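Local coordinates for UDP-N-acetylglucosamine 3-dehydrogenase (Acidithiobacillus ferrooxidans, PDB 7BVJ), which catalyses the NAD(+)-dependent oxidation of the glucosamine 3-position of UDP-N-acetylglucosamine to a ketone, a step towards the diamino sugar of lipid A, at residues 141-146 and 221-226; 1-6 and 25-30; 79-84 and 105-110; 241-246 and 256-261; 178-183 and 301-306. All coordinates share one frame; numbering follows the deposited sequence.

Interaction 1: 141-146 and 221-226. With F8U ((2R,3R)-2,3-bis(oxidanyl)butane-1,4-disulfonic acid), chain F.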
# COMPACT_ATOMS: atom_id res chain seq x y z
N GLU A 141 0.27 17.50 0.99
CA GLU A 141 0.88 17.75 -0.31
C GLU A 141 1.91 16.65 -0.52
O GLU A 141 2.84 16.52 0.27
CB GLU A 141 1.56 19.12 -0.31
CG GLU A 141 1.47 19.89 -1.57
CD GLU A 141 1.96 21.32 -1.39
OE1 GLU A 141 3.06 21.51 -0.83
OE2 GLU A 141 1.24 22.24 -1.82
N ALA A 142 1.77 15.85 -1.58
CA ALA A 142 2.67 14.71 -1.73
C ALA A 142 3.14 14.57 -3.17
O ALA A 142 2.45 14.95 -4.12
CB ALA A 142 2.02 13.39 -1.24
N GLU A 143 4.35 14.00 -3.30
CA GLU A 143 4.95 13.67 -4.60
C GLU A 143 5.50 12.24 -4.58
O GLU A 143 6.29 11.89 -3.69
CB GLU A 143 6.09 14.64 -4.97
CG GLU A 143 5.69 16.10 -4.96
CD GLU A 143 6.90 17.01 -4.89
OE1 GLU A 143 7.45 17.36 -5.96
OE2 GLU A 143 7.29 17.35 -3.75
N ARG A 144 5.09 11.44 -5.56
CA ARG A 144 5.62 10.09 -5.75
C ARG A 144 6.06 9.97 -7.21
O ARG A 144 5.24 9.72 -8.09
CB ARG A 144 4.59 9.03 -5.39
CG ARG A 144 5.18 7.69 -5.04
CD ARG A 144 4.18 6.85 -4.25
NE ARG A 144 3.98 7.36 -2.89
CZ ARG A 144 4.66 6.94 -1.82
NH1 ARG A 144 5.60 6.00 -1.94
NH2 ARG A 144 4.40 7.45 -0.62
N LEU A 145 7.35 10.16 -7.44
CA LEU A 145 7.93 10.30 -8.77
C LEU A 145 8.93 9.18 -8.97
O LEU A 145 9.90 9.07 -8.20
CB LEU A 145 8.62 11.67 -8.90
CG LEU A 145 7.96 12.88 -8.25
CD1 LEU A 145 8.75 14.15 -8.56
CD2 LEU A 145 6.51 13.04 -8.74
N ALA A 146 8.71 8.36 -9.99
CA ALA A 146 9.57 7.22 -10.28
C ALA A 146 10.22 7.38 -11.65
O ALA A 146 9.57 7.82 -12.59
CB ALA A 146 8.77 5.92 -10.24
N ARG A 221 7.99 12.11 -1.31
CA ARG A 221 7.92 13.11 -0.25
C ARG A 221 6.47 13.44 0.08
O ARG A 221 5.57 13.26 -0.76
CB ARG A 221 8.71 14.36 -0.66
CG ARG A 221 10.21 14.07 -0.84
CD ARG A 221 11.04 15.33 -1.01
NE ARG A 221 10.44 16.27 -1.96
CZ ARG A 221 10.86 16.45 -3.21
NH1 ARG A 221 11.89 15.75 -3.68
NH2 ARG A 221 10.25 17.33 -4.00
N MET A 222 6.26 13.88 1.32
CA MET A 222 4.94 14.34 1.77
C MET A 222 5.11 15.45 2.79
O MET A 222 5.75 15.25 3.83
CB MET A 222 4.10 13.21 2.37
CG MET A 222 2.69 13.67 2.81
SD MET A 222 1.67 12.34 3.49
CE MET A 222 1.10 11.58 1.99
N ARG A 223 4.52 16.60 2.52
CA ARG A 223 4.39 17.66 3.50
C ARG A 223 2.96 17.65 4.05
O ARG A 223 1.99 17.41 3.32
CB ARG A 223 4.77 19.00 2.88
CG ARG A 223 6.27 19.08 2.60
CD ARG A 223 6.67 20.24 1.70
NE ARG A 223 6.07 20.17 0.37
CZ ARG A 223 6.49 19.39 -0.63
NH1 ARG A 223 7.55 18.59 -0.49
NH2 ARG A 223 5.86 19.41 -1.78
N ILE A 224 2.85 17.86 5.36
CA ILE A 224 1.60 17.71 6.09
C ILE A 224 1.43 18.94 6.98
O ILE A 224 2.35 19.31 7.71
CB ILE A 224 1.59 16.42 6.91
CG1 ILE A 224 2.03 15.22 6.06
CG2 ILE A 224 0.24 16.21 7.52
CD1 ILE A 224 1.99 13.90 6.79
N PHE A 225 0.26 19.56 6.91
CA PHE A 225 -0.03 20.81 7.62
C PHE A 225 -1.21 20.60 8.56
O PHE A 225 -2.32 20.26 8.13
CB PHE A 225 -0.35 21.94 6.64
CG PHE A 225 0.76 22.26 5.66
CD1 PHE A 225 1.56 23.38 5.84
CD2 PHE A 225 0.97 21.45 4.55
CE1 PHE A 225 2.58 23.66 4.93
CE2 PHE A 225 1.98 21.74 3.64
CZ PHE A 225 2.79 22.85 3.84
N TRP A 226 -0.95 20.81 9.85
CA TRP A 226 -1.96 20.99 10.88
C TRP A 226 -2.03 22.47 11.22
O TRP A 226 -1.24 23.29 10.73
CB TRP A 226 -1.65 20.18 12.14
CG TRP A 226 -1.64 18.68 11.96
CD1 TRP A 226 -2.66 17.82 12.23
CD2 TRP A 226 -0.55 17.88 11.50
NE1 TRP A 226 -2.28 16.53 11.96
CE2 TRP A 226 -0.98 16.54 11.51
CE3 TRP A 226 0.75 18.16 11.06
CZ2 TRP A 226 -0.16 15.48 11.11
CZ3 TRP A 226 1.56 17.12 10.68
CH2 TRP A 226 1.11 15.79 10.72
C01 F8U F . 8.57 22.62 -0.71
C02 F8U F . 10.11 22.59 -0.73
C03 F8U F . 10.85 21.82 0.36
C04 F8U F . 10.12 21.55 1.66
O06 F8U F . 12.61 20.77 2.76
O07 F8U F . 10.93 21.18 4.26
O08 F8U F . 10.91 19.23 2.76
O09 F8U F . 11.97 22.56 0.68
O10 F8U F . 10.51 21.98 -1.90
O12 F8U F . 7.43 25.11 -0.08
O13 F8U F . 6.61 23.38 1.14
O14 F8U F . 8.96 23.99 1.54
S05 F8U F . 11.14 20.65 2.89
S11 F8U F . 7.89 23.82 0.50
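Glu141 and Glu143 face Arg223 and Arg221 across two antiparallel strands in the middle of the large mixed sheet of this Gfo/Idh/MocA protein, and the four charged side chains form a salt-bridge network on one face of it. The backbone ladder comes first. Glu141 pairs with Arg223 and Glu143 with Arg221 as hydrogen-bonded pairs; Glu141 N reaches Arg223 O at 2.9 Å, and Arg223 N returns to Glu141 O at 2.8 Å. Ala142 and Met222 form the non-hydrogen-bonded pair between them. Their side chains lie on the other face, where Ala142 CB meets Met222 CE at 3.8 Å and helix 157-173 covers them through Asp165 and Leu168.

Among the charged groups, Glu143 OE2 is shared by two arginines. Arg223 NH2 reaches it at 3.2 Å with a fairly straight bond (163°): the oxygen lies in the guanidinium plane, while the nitrogen stands above the carboxylate plane. Arg221 NH2 comes to the same oxygen at 3.0 Å, but its bond is bent and weak. Glu141 OE1 sits at the edge of the Arg223 guanidinium with a long, weak bond from NE, and its other oxygen, OE2, is held by Tyr139 OH. The bound disulfonate F8U, also hydrogen-bonded to Tyr230 and Ser232, lays C01 over one face of the Arg223 guanidinium and brings O13 to 3.2 Å from Arg223 CD.

Interaction 2: 1-6 and 25-30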
# COMPACT_ATOMS: atom_id res chain seq x y z
N MET A 1 8.88 -15.42 16.09
CA MET A 1 8.43 -16.40 15.11
C MET A 1 7.06 -16.96 15.48
O MET A 1 6.87 -17.52 16.57
CB MET A 1 9.43 -17.55 14.98
CG MET A 1 9.04 -18.58 13.93
SD MET A 1 10.33 -18.80 12.69
CE MET A 1 11.61 -19.62 13.65
N ILE A 2 6.11 -16.82 14.55
CA ILE A 2 4.72 -17.24 14.75
C ILE A 2 4.57 -18.69 14.29
O ILE A 2 5.20 -19.11 13.31
CB ILE A 2 3.77 -16.30 14.00
CG1 ILE A 2 4.10 -14.85 14.39
CG2 ILE A 2 2.31 -16.61 14.30
CD1 ILE A 2 3.88 -13.86 13.29
N HIS A 3 3.75 -19.46 15.00
CA HIS A 3 3.51 -20.84 14.62
C HIS A 3 2.29 -20.84 13.70
O HIS A 3 1.14 -20.87 14.15
CB HIS A 3 3.33 -21.73 15.84
CG HIS A 3 4.55 -21.80 16.69
ND1 HIS A 3 5.77 -22.23 16.20
CD2 HIS A 3 4.76 -21.47 17.98
CE1 HIS A 3 6.67 -22.17 17.16
NE2 HIS A 3 6.09 -21.71 18.25
N MET A 4 2.56 -20.78 12.41
CA MET A 4 1.53 -20.64 11.40
C MET A 4 2.01 -21.26 10.10
O MET A 4 3.17 -21.07 9.71
CB MET A 4 1.19 -19.16 11.19
CG MET A 4 0.11 -18.93 10.19
SD MET A 4 -1.43 -18.68 11.05
CE MET A 4 -1.28 -16.93 11.34
N ARG A 5 1.13 -22.00 9.43
CA ARG A 5 1.43 -22.54 8.10
C ARG A 5 1.08 -21.49 7.04
O ARG A 5 -0.08 -21.08 6.91
CB ARG A 5 0.66 -23.84 7.86
CG ARG A 5 1.17 -25.01 8.68
CD ARG A 5 0.21 -26.17 8.55
NE ARG A 5 -1.16 -25.78 8.84
CZ ARG A 5 -2.23 -26.25 8.19
NH1 ARG A 5 -2.06 -27.14 7.21
NH2 ARG A 5 -3.44 -25.85 8.52
N THR A 6 2.10 -21.08 6.29
CA THR A 6 1.98 -19.94 5.39
C THR A 6 2.41 -20.32 3.97
O THR A 6 3.16 -21.28 3.74
CB THR A 6 2.82 -18.75 5.87
OG1 THR A 6 4.20 -19.14 5.97
CG2 THR A 6 2.33 -18.26 7.23
N ILE A 25 9.81 -15.91 9.44
CA ILE A 25 9.03 -15.67 10.65
C ILE A 25 7.91 -16.66 10.89
O ILE A 25 7.13 -16.48 11.83
CB ILE A 25 8.47 -14.24 10.67
CG1 ILE A 25 7.29 -14.14 9.70
CG2 ILE A 25 9.56 -13.24 10.36
CD1 ILE A 25 6.74 -12.76 9.62
N SER A 26 7.78 -17.70 10.08
CA SER A 26 6.67 -18.65 10.21
C SER A 26 7.10 -19.96 9.57
O SER A 26 8.28 -20.13 9.23
CB SER A 26 5.38 -18.10 9.56
OG SER A 26 5.49 -18.02 8.13
N GLN A 27 6.15 -20.87 9.40
CA GLN A 27 6.40 -22.19 8.82
C GLN A 27 5.92 -22.15 7.36
O GLN A 27 4.77 -22.47 7.05
CB GLN A 27 5.71 -23.28 9.62
CG GLN A 27 6.37 -23.55 10.98
CD GLN A 27 6.03 -22.48 12.02
OE1 GLN A 27 4.86 -22.27 12.34
NE2 GLN A 27 7.05 -21.81 12.54
N LEU A 28 6.81 -21.71 6.48
CA LEU A 28 6.48 -21.58 5.06
C LEU A 28 6.35 -22.97 4.45
O LEU A 28 7.36 -23.66 4.28
CB LEU A 28 7.54 -20.76 4.34
CG LEU A 28 7.38 -20.52 2.83
CD1 LEU A 28 6.22 -19.60 2.49
CD2 LEU A 28 8.67 -19.98 2.21
N ALA A 29 5.13 -23.38 4.14
CA ALA A 29 4.95 -24.63 3.40
C ALA A 29 5.52 -24.51 1.99
O ALA A 29 6.19 -25.43 1.51
CB ALA A 29 3.46 -25.00 3.34
N GLY A 30 5.27 -23.39 1.31
CA GLY A 30 5.80 -23.24 -0.03
C GLY A 30 5.02 -22.19 -0.83
O GLY A 30 4.35 -21.33 -0.27
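Thr6 OG1 donates to Ser26 OG at 2.8 Å, the shortest sound polar bond between the two segments. Ser26 OG is also hydrogen-bonded to Tyr22 O, one turn back in helix 13-25, so the threonine is tied to the end of that helix. The Thr6 hydroxyl sits between its own backbone N and carbonyl carbon (chi1 59°), while the methyl CG2 lies 3.3 Å from Ser26 OG. Backbone bonds continue the pairing: Gln27 N to Met4 O at 3.0 Å, Thr6 N to Gln27 O at 3.1 Å, and Ala29 N to Thr6 O at 2.9 Å. Nearer the N-terminus, Ile2 N donates to Ile25 O at 2.9 Å, and Met1 CG rests against the same carbonyl oxygen at 3.5 Å. Arg5 turns its charged end to Asp62. Arg5 with Gln27 and Thr6 with Leu28 are parallel bridges joining the two strands of the first beta-alpha-beta unit, the start of the NAD-binding Rossmann fold.

Interaction 3: 79-84 and 105-110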
# COMPACT_ATOMS: atom_id res chain seq x y z
N VAL A 79 -10.75 -18.25 -4.35
CA VAL A 79 -10.39 -19.65 -4.13
C VAL A 79 -9.74 -19.83 -2.76
O VAL A 79 -10.01 -20.81 -2.04
CB VAL A 79 -9.49 -20.18 -5.26
CG1 VAL A 79 -9.05 -21.62 -4.96
CG2 VAL A 79 -10.21 -20.13 -6.61
N ALA A 80 -8.91 -18.87 -2.35
CA ALA A 80 -8.19 -19.01 -1.09
C ALA A 80 -9.14 -18.92 0.10
O ALA A 80 -9.02 -19.69 1.05
CB ALA A 80 -7.08 -17.97 -0.99
N MET A 81 -10.13 -18.04 0.03
CA MET A 81 -11.08 -17.93 1.13
C MET A 81 -12.09 -19.06 1.14
O MET A 81 -12.62 -19.39 2.21
CB MET A 81 -11.82 -16.59 1.08
CG MET A 81 -10.98 -15.42 1.53
SD MET A 81 -11.79 -13.85 1.17
CE MET A 81 -10.54 -12.74 1.77
N GLN A 82 -12.40 -19.64 -0.02
CA GLN A 82 -13.29 -20.80 -0.03
C GLN A 82 -12.67 -21.96 0.73
O GLN A 82 -13.39 -22.80 1.27
CB GLN A 82 -13.61 -21.22 -1.47
CG GLN A 82 -14.69 -22.28 -1.54
CD GLN A 82 -15.92 -21.90 -0.74
OE1 GLN A 82 -16.48 -20.82 -0.94
NE2 GLN A 82 -16.33 -22.77 0.18
N ALA A 83 -11.34 -22.02 0.77
CA ALA A 83 -10.58 -22.99 1.52
C ALA A 83 -10.32 -22.57 2.97
O ALA A 83 -9.46 -23.16 3.63
CB ALA A 83 -9.24 -23.24 0.82
N GLY A 84 -11.04 -21.57 3.47
CA GLY A 84 -10.86 -21.13 4.85
C GLY A 84 -9.47 -20.64 5.16
O GLY A 84 -9.00 -20.79 6.30
N GLY A 105 -17.36 -9.49 2.00
CA GLY A 105 -18.47 -10.32 2.47
C GLY A 105 -18.06 -11.76 2.74
O GLY A 105 -18.37 -12.33 3.79
N MET A 106 -17.36 -12.38 1.78
CA MET A 106 -16.94 -13.77 1.96
C MET A 106 -16.00 -13.91 3.15
O MET A 106 -16.05 -14.92 3.88
CB MET A 106 -16.28 -14.27 0.68
CG MET A 106 -16.05 -15.78 0.64
SD MET A 106 -14.84 -16.29 -0.62
CE MET A 106 -15.13 -15.03 -1.85
N ALA A 107 -15.16 -12.90 3.39
CA ALA A 107 -14.24 -12.93 4.52
C ALA A 107 -15.01 -12.89 5.83
O ALA A 107 -14.73 -13.67 6.75
CB ALA A 107 -13.25 -11.76 4.44
N GLN A 108 -15.98 -11.99 5.92
CA GLN A 108 -16.78 -11.91 7.13
C GLN A 108 -17.55 -13.21 7.37
O GLN A 108 -17.57 -13.73 8.50
CB GLN A 108 -17.73 -10.72 7.05
CG GLN A 108 -17.94 -10.01 8.36
CD GLN A 108 -19.30 -9.39 8.44
OE1 GLN A 108 -19.88 -9.01 7.42
NE2 GLN A 108 -19.84 -9.29 9.66
N GLU A 109 -18.16 -13.77 6.32
CA GLU A 109 -18.86 -15.05 6.47
C GLU A 109 -17.92 -16.14 6.95
O GLU A 109 -18.30 -16.99 7.76
CB GLU A 109 -19.53 -15.48 5.16
CG GLU A 109 -20.66 -16.53 5.36
CD GLU A 109 -20.20 -17.98 5.16
OE1 GLU A 109 -19.66 -18.32 4.08
OE2 GLU A 109 -20.41 -18.80 6.09
N ARG A 110 -16.67 -16.13 6.49
CA ARG A 110 -15.74 -17.19 6.85
C ARG A 110 -14.97 -16.90 8.13
O ARG A 110 -14.22 -17.76 8.59
CB ARG A 110 -14.75 -17.44 5.71
CG ARG A 110 -15.35 -17.99 4.43
CD ARG A 110 -16.11 -19.27 4.72
NE ARG A 110 -15.24 -20.35 5.18
CZ ARG A 110 -14.92 -21.40 4.43
NH1 ARG A 110 -14.13 -22.36 4.93
NH2 ARG A 110 -15.39 -21.49 3.18
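The C-terminal ends of two helices of the NAD-binding Rossmann domain meet here: 73-82, which closes in a Schellman motif with Gly84 at C-prime, and 97-110. Met81 and Met106 carry the apolar part. Met106 SD comes 3.5 Å from Met81 CB, reached by a chain that leaves with CG anti to the backbone N (chi1 -169°) and bends only at its last torsion. Met81 runs extended beyond CG and sets its methyl CE 3.9 Å from Ala107 CB. Beneath this pair lies the parallel sheet, with Leu114 touching both Met81 and Ala107, and Cys87 also touching Met81.

Arg110 supplies the polar part. Its chain is bent at chi2 and chi3, and the guanidinium lies at the end of the neighbouring helix, where carbonyl oxygens of the last turn gather. NH2 gives a weak, bent bond to Gln82 O at 3.1 Å. Met81 O lies 3.6 Å above one face of the guanidinium, offset toward its rim. The positive group would probably interact well with the negative end of the helix dipole. An alanine here would probably leave Gln82 O without this donor and uncover the Schellman turn that the guanidinium packs on. At that turn, NH1 stands 3.5 Å from Gly84 CA.

Interaction 4: 241-246 and 256-261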
# COMPACT_ATOMS: atom_id res chain seq x y z
N HIS A 241 10.78 15.76 9.58
CA HIS A 241 11.00 17.05 10.23
C HIS A 241 9.67 17.65 10.63
O HIS A 241 8.75 17.68 9.82
CB HIS A 241 11.76 18.01 9.32
CG HIS A 241 13.21 17.70 9.21
ND1 HIS A 241 14.16 18.29 10.00
CD2 HIS A 241 13.87 16.82 8.42
CE1 HIS A 241 15.35 17.81 9.69
NE2 HIS A 241 15.20 16.91 8.74
N ILE A 242 9.58 18.14 11.86
CA ILE A 242 8.35 18.72 12.40
C ILE A 242 8.66 20.13 12.87
O ILE A 242 9.54 20.33 13.71
CB ILE A 242 7.78 17.87 13.55
CG1 ILE A 242 7.54 16.45 13.07
CG2 ILE A 242 6.51 18.48 14.09
CD1 ILE A 242 7.11 15.50 14.18
N TYR A 243 7.94 21.10 12.32
CA TYR A 243 8.11 22.49 12.70
C TYR A 243 6.93 22.90 13.57
O TYR A 243 5.78 22.61 13.22
CB TYR A 243 8.20 23.41 11.47
CG TYR A 243 9.35 23.15 10.50
CD1 TYR A 243 10.10 21.98 10.56
CD2 TYR A 243 9.66 24.07 9.50
CE1 TYR A 243 11.14 21.73 9.66
CE2 TYR A 243 10.70 23.84 8.60
CZ TYR A 243 11.44 22.66 8.69
OH TYR A 243 12.47 22.40 7.81
N HIS A 244 7.24 23.59 14.66
CA HIS A 244 6.17 24.21 15.48
C HIS A 244 6.61 25.63 15.81
O HIS A 244 7.80 25.88 15.82
CB HIS A 244 5.80 23.38 16.71
CG HIS A 244 6.93 22.61 17.28
ND1 HIS A 244 6.93 21.23 17.29
CD2 HIS A 244 8.08 23.00 17.83
CE1 HIS A 244 8.06 20.81 17.80
NE2 HIS A 244 8.78 21.88 18.16
N ARG A 245 5.68 26.48 16.21
CA ARG A 245 6.02 27.87 16.52
C ARG A 245 6.89 27.94 17.78
O ARG A 245 6.48 27.51 18.86
CB ARG A 245 4.74 28.71 16.68
CG ARG A 245 3.80 28.58 15.48
CD ARG A 245 2.61 29.53 15.54
NE ARG A 245 1.34 28.83 15.38
CZ ARG A 245 0.47 29.05 14.39
NH1 ARG A 245 -0.66 28.36 14.33
NH2 ARG A 245 0.73 29.96 13.46
N GLY A 246 8.11 28.48 17.63
CA GLY A 246 9.17 28.25 18.60
C GLY A 246 10.23 29.32 18.80
O GLY A 246 9.91 30.50 18.99
N VAL A 256 9.99 29.78 14.55
CA VAL A 256 9.63 28.38 14.39
C VAL A 256 10.82 27.52 14.81
O VAL A 256 11.98 27.91 14.68
CB VAL A 256 9.15 28.09 12.94
CG1 VAL A 256 9.42 26.66 12.51
CG2 VAL A 256 7.66 28.40 12.80
N ARG A 257 10.51 26.36 15.37
CA ARG A 257 11.48 25.35 15.75
C ARG A 257 11.31 24.13 14.85
O ARG A 257 10.19 23.62 14.68
CB ARG A 257 11.31 24.94 17.22
CG ARG A 257 11.95 25.89 18.21
CD ARG A 257 13.26 26.46 17.68
NE ARG A 257 14.39 25.55 17.88
CZ ARG A 257 15.10 25.01 16.90
NH1 ARG A 257 14.80 25.27 15.62
NH2 ARG A 257 16.12 24.21 17.18
N ASP A 258 12.43 23.70 14.26
CA ASP A 258 12.48 22.52 13.42
C ASP A 258 13.07 21.38 14.24
O ASP A 258 14.22 21.46 14.67
CB ASP A 258 13.31 22.80 12.17
CG ASP A 258 13.84 21.55 11.52
OD1 ASP A 258 14.97 21.61 10.99
OD2 ASP A 258 13.14 20.52 11.51
N GLU A 259 12.27 20.35 14.47
CA GLU A 259 12.71 19.15 15.17
C GLU A 259 12.93 18.05 14.14
O GLU A 259 11.98 17.62 13.47
CB GLU A 259 11.69 18.72 16.22
CG GLU A 259 11.86 17.27 16.61
CD GLU A 259 10.74 16.78 17.49
OE1 GLU A 259 11.05 16.02 18.43
OE2 GLU A 259 9.57 17.17 17.25
N ALA A 260 14.18 17.66 14.01
CA ALA A 260 14.62 16.56 13.13
C ALA A 260 14.32 15.27 13.88
O ALA A 260 14.92 15.05 14.90
CB ALA A 260 16.07 16.74 12.79
N VAL A 261 13.38 14.48 13.39
CA VAL A 261 12.93 13.26 14.11
C VAL A 261 13.84 12.08 13.80
O VAL A 261 14.07 11.74 12.67
CB VAL A 261 11.45 12.91 13.89
CG1 VAL A 261 11.07 11.64 14.60
CG2 VAL A 261 10.57 14.01 14.36
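The first torsion of Asp258 puts CG anti to its backbone N (chi1 158°) and so sends it toward His241, whose own first torsion sets CG beside the backbone N. His241 ND1 donates to Asp258 OD2 at 2.9 Å; the oxygen lies close to the ring plane and offers its syn lone pair, with the N-H pointing at it at 157°. The same oxygen is 3.0 Å from Tyr243 CE1, so this one oxygen touches both rings. Asp258 CB lies over the tyrosine face in a CH-pi contact, 3.9 Å from the ring centroid. Ala260 CB touches the imidazole at His241 CE1, next to the bonded nitrogen, 3.4 Å away.

The frame is a beta hairpin of strands 239-245 and 256-261, antiparallel at the edge of the mixed sheet. Ile242 with Glu259 and His244 with Arg257 are its hydrogen-bonded pairs; the bond from Arg257 N to His244 O is 2.8 Å long and almost straight at 178°.

Ile242 is on the other face, and its CD1 meets Val261 CG2 at 3.8 Å; Tyr128 of helix 124-132 packs on both residues. Val256 CG1 reaches Tyr243 CB at 3.6 Å. The Tyr243 ring also meets Tyr230 edge-to-face, and the Tyr243 side chain comes within about 4 Å (nearest atoms) of the bound F8U, through its hydroxyl.

Interaction 5: 178-183 and 301-306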
# COMPACT_ATOMS: atom_id res chain seq x y z
N VAL A 178 -15.26 14.31 -0.70
CA VAL A 178 -16.44 15.00 -1.21
C VAL A 178 -16.24 15.47 -2.63
O VAL A 178 -17.23 15.61 -3.36
CB VAL A 178 -16.83 16.20 -0.32
CG1 VAL A 178 -18.30 16.56 -0.53
CG2 VAL A 178 -16.58 15.92 1.09
N ASP A 179 -15.01 15.80 -3.02
CA ASP A 179 -14.74 16.32 -4.36
C ASP A 179 -13.37 15.83 -4.78
O ASP A 179 -12.43 15.87 -3.98
CB ASP A 179 -14.79 17.85 -4.40
CG ASP A 179 -14.52 18.42 -5.80
OD1 ASP A 179 -13.34 18.63 -6.18
OD2 ASP A 179 -15.50 18.68 -6.52
N VAL A 180 -13.27 15.38 -6.02
CA VAL A 180 -12.00 14.98 -6.60
C VAL A 180 -11.86 15.67 -7.95
O VAL A 180 -12.74 15.56 -8.80
CB VAL A 180 -11.87 13.46 -6.75
CG1 VAL A 180 -13.08 12.89 -7.42
CG2 VAL A 180 -10.65 13.11 -7.55
N ARG A 181 -10.77 16.41 -8.12
CA ARG A 181 -10.42 16.97 -9.41
C ARG A 181 -9.01 16.52 -9.70
O ARG A 181 -8.25 16.23 -8.77
CB ARG A 181 -10.51 18.49 -9.42
CG ARG A 181 -11.88 19.01 -9.11
CD ARG A 181 -11.84 20.48 -8.71
NE ARG A 181 -12.60 21.30 -9.64
CZ ARG A 181 -13.93 21.33 -9.69
NH1 ARG A 181 -14.64 20.58 -8.85
NH2 ARG A 181 -14.55 22.11 -10.57
N ALA A 182 -8.66 16.44 -10.98
CA ALA A 182 -7.36 15.91 -11.34
C ALA A 182 -6.97 16.39 -12.73
O ALA A 182 -7.81 16.81 -13.52
CB ALA A 182 -7.35 14.37 -11.27
N VAL A 183 -5.66 16.34 -12.99
CA VAL A 183 -5.09 16.58 -14.30
C VAL A 183 -4.12 15.45 -14.59
O VAL A 183 -3.58 14.81 -13.68
CB VAL A 183 -4.37 17.93 -14.41
CG1 VAL A 183 -5.32 19.06 -14.10
CG2 VAL A 183 -3.15 17.97 -13.46
N LEU A 301 -10.09 5.08 -8.02
CA LEU A 301 -10.88 5.01 -9.25
C LEU A 301 -11.50 6.37 -9.58
O LEU A 301 -11.53 6.78 -10.74
CB LEU A 301 -11.93 3.91 -9.13
CG LEU A 301 -11.38 2.47 -9.08
CD1 LEU A 301 -12.47 1.50 -8.65
CD2 LEU A 301 -10.81 2.04 -10.43
N GLN A 302 -11.96 7.11 -8.56
CA GLN A 302 -12.43 8.47 -8.83
C GLN A 302 -11.33 9.33 -9.45
O GLN A 302 -11.55 10.02 -10.46
CB GLN A 302 -12.93 9.11 -7.54
CG GLN A 302 -14.45 9.05 -7.40
CD GLN A 302 -14.97 10.10 -6.43
OE1 GLN A 302 -15.56 11.10 -6.85
NE2 GLN A 302 -14.76 9.88 -5.13
N VAL A 303 -10.12 9.27 -8.88
CA VAL A 303 -9.02 10.04 -9.44
C VAL A 303 -8.76 9.62 -10.88
O VAL A 303 -8.60 10.46 -11.77
CB VAL A 303 -7.75 9.90 -8.58
CG1 VAL A 303 -6.57 10.52 -9.33
CG2 VAL A 303 -7.93 10.60 -7.20
N ARG A 304 -8.67 8.31 -11.14
CA ARG A 304 -8.33 7.84 -12.47
C ARG A 304 -9.38 8.25 -13.50
O ARG A 304 -9.05 8.62 -14.62
CB ARG A 304 -8.15 6.33 -12.48
CG ARG A 304 -7.65 5.81 -13.80
CD ARG A 304 -7.16 4.39 -13.67
NE ARG A 304 -8.25 3.44 -13.58
CZ ARG A 304 -8.08 2.12 -13.52
NH1 ARG A 304 -6.85 1.61 -13.55
NH2 ARG A 304 -9.12 1.31 -13.45
N VAL A 305 -10.66 8.18 -13.12
CA VAL A 305 -11.71 8.60 -14.04
C VAL A 305 -11.54 10.08 -14.36
O VAL A 305 -11.66 10.50 -15.51
CB VAL A 305 -13.09 8.30 -13.44
CG1 VAL A 305 -14.15 9.22 -14.04
CG2 VAL A 305 -13.47 6.84 -13.63
N ALA A 306 -11.23 10.88 -13.34
CA ALA A 306 -11.00 12.31 -13.57
C ALA A 306 -9.81 12.53 -14.49
O ALA A 306 -9.83 13.42 -15.35
CB ALA A 306 -10.79 13.02 -12.23
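Strand 179-183 passes helix 301-306 at a closest axis distance of 7.3 Å, the two N-to-C directions 45° apart, with Val180 and Ala182 pointing at the helix. Val180 divides its two methyls between two helix residues. CG2, anti to the backbone N, packs on Val303 CG2 at 3.7 Å. CG1, in the position between backbone N and carbonyl carbon (chi1 50°), packs against the amide of Gln302, 3.1 Å from OE1 and 3.5 Å from CD, and also meets Gln302 CB at 3.8 Å.

Two residues on, Ala182 CB faces Ala306 CB at 3.8 Å, the small side chains allowing the backbones to come close: their CA atoms are 5.6 Å apart. The alternation of strand residues brings every second side chain to the helix, and the contact is plain helix-on-sheet packing. Strand 177-185 is an outermost strand of the mixed sheet, and helix 290-312, the last of the chain, lies across its face. Just before Val180, Val178 and Asp179 both face Thr200 in a classic beta bulge.

An alanine in place of Val180 would probably open a gap beside Val303 CG2 and set the Gln302 amide freer to turn. Val303 also reaches deeper, to Ile158, Met162 and Leu166 of helix 157-173 and to Ala197 of strand 194-201. Further along the helix, Val307 adds a contact to Ala182.

In the fold
Along the chain, interactions 2 and 3 come first, both in the Rossmann domain that binds NAD, their centres about 20 Å apart. Interaction 2 joins neighbouring strands of the parallel sheet, and interaction 3 two helices packed on it. Interactions 1, 4 and 5 all reach the eight-stranded mixed sheet: interaction 1 lies in its middle, while interactions 4 and 5 lie at its two outermost strands, with centres about 33 Å apart. Interaction 4 is nested inside the long loop that interaction 5 closes, whereas 1 and 5 alternate. The centres of interactions 1 and 2 are about 36 Å apart, on opposite sides of the chain's centre, reflecting the separation of the cofactor domain from the sheet domain.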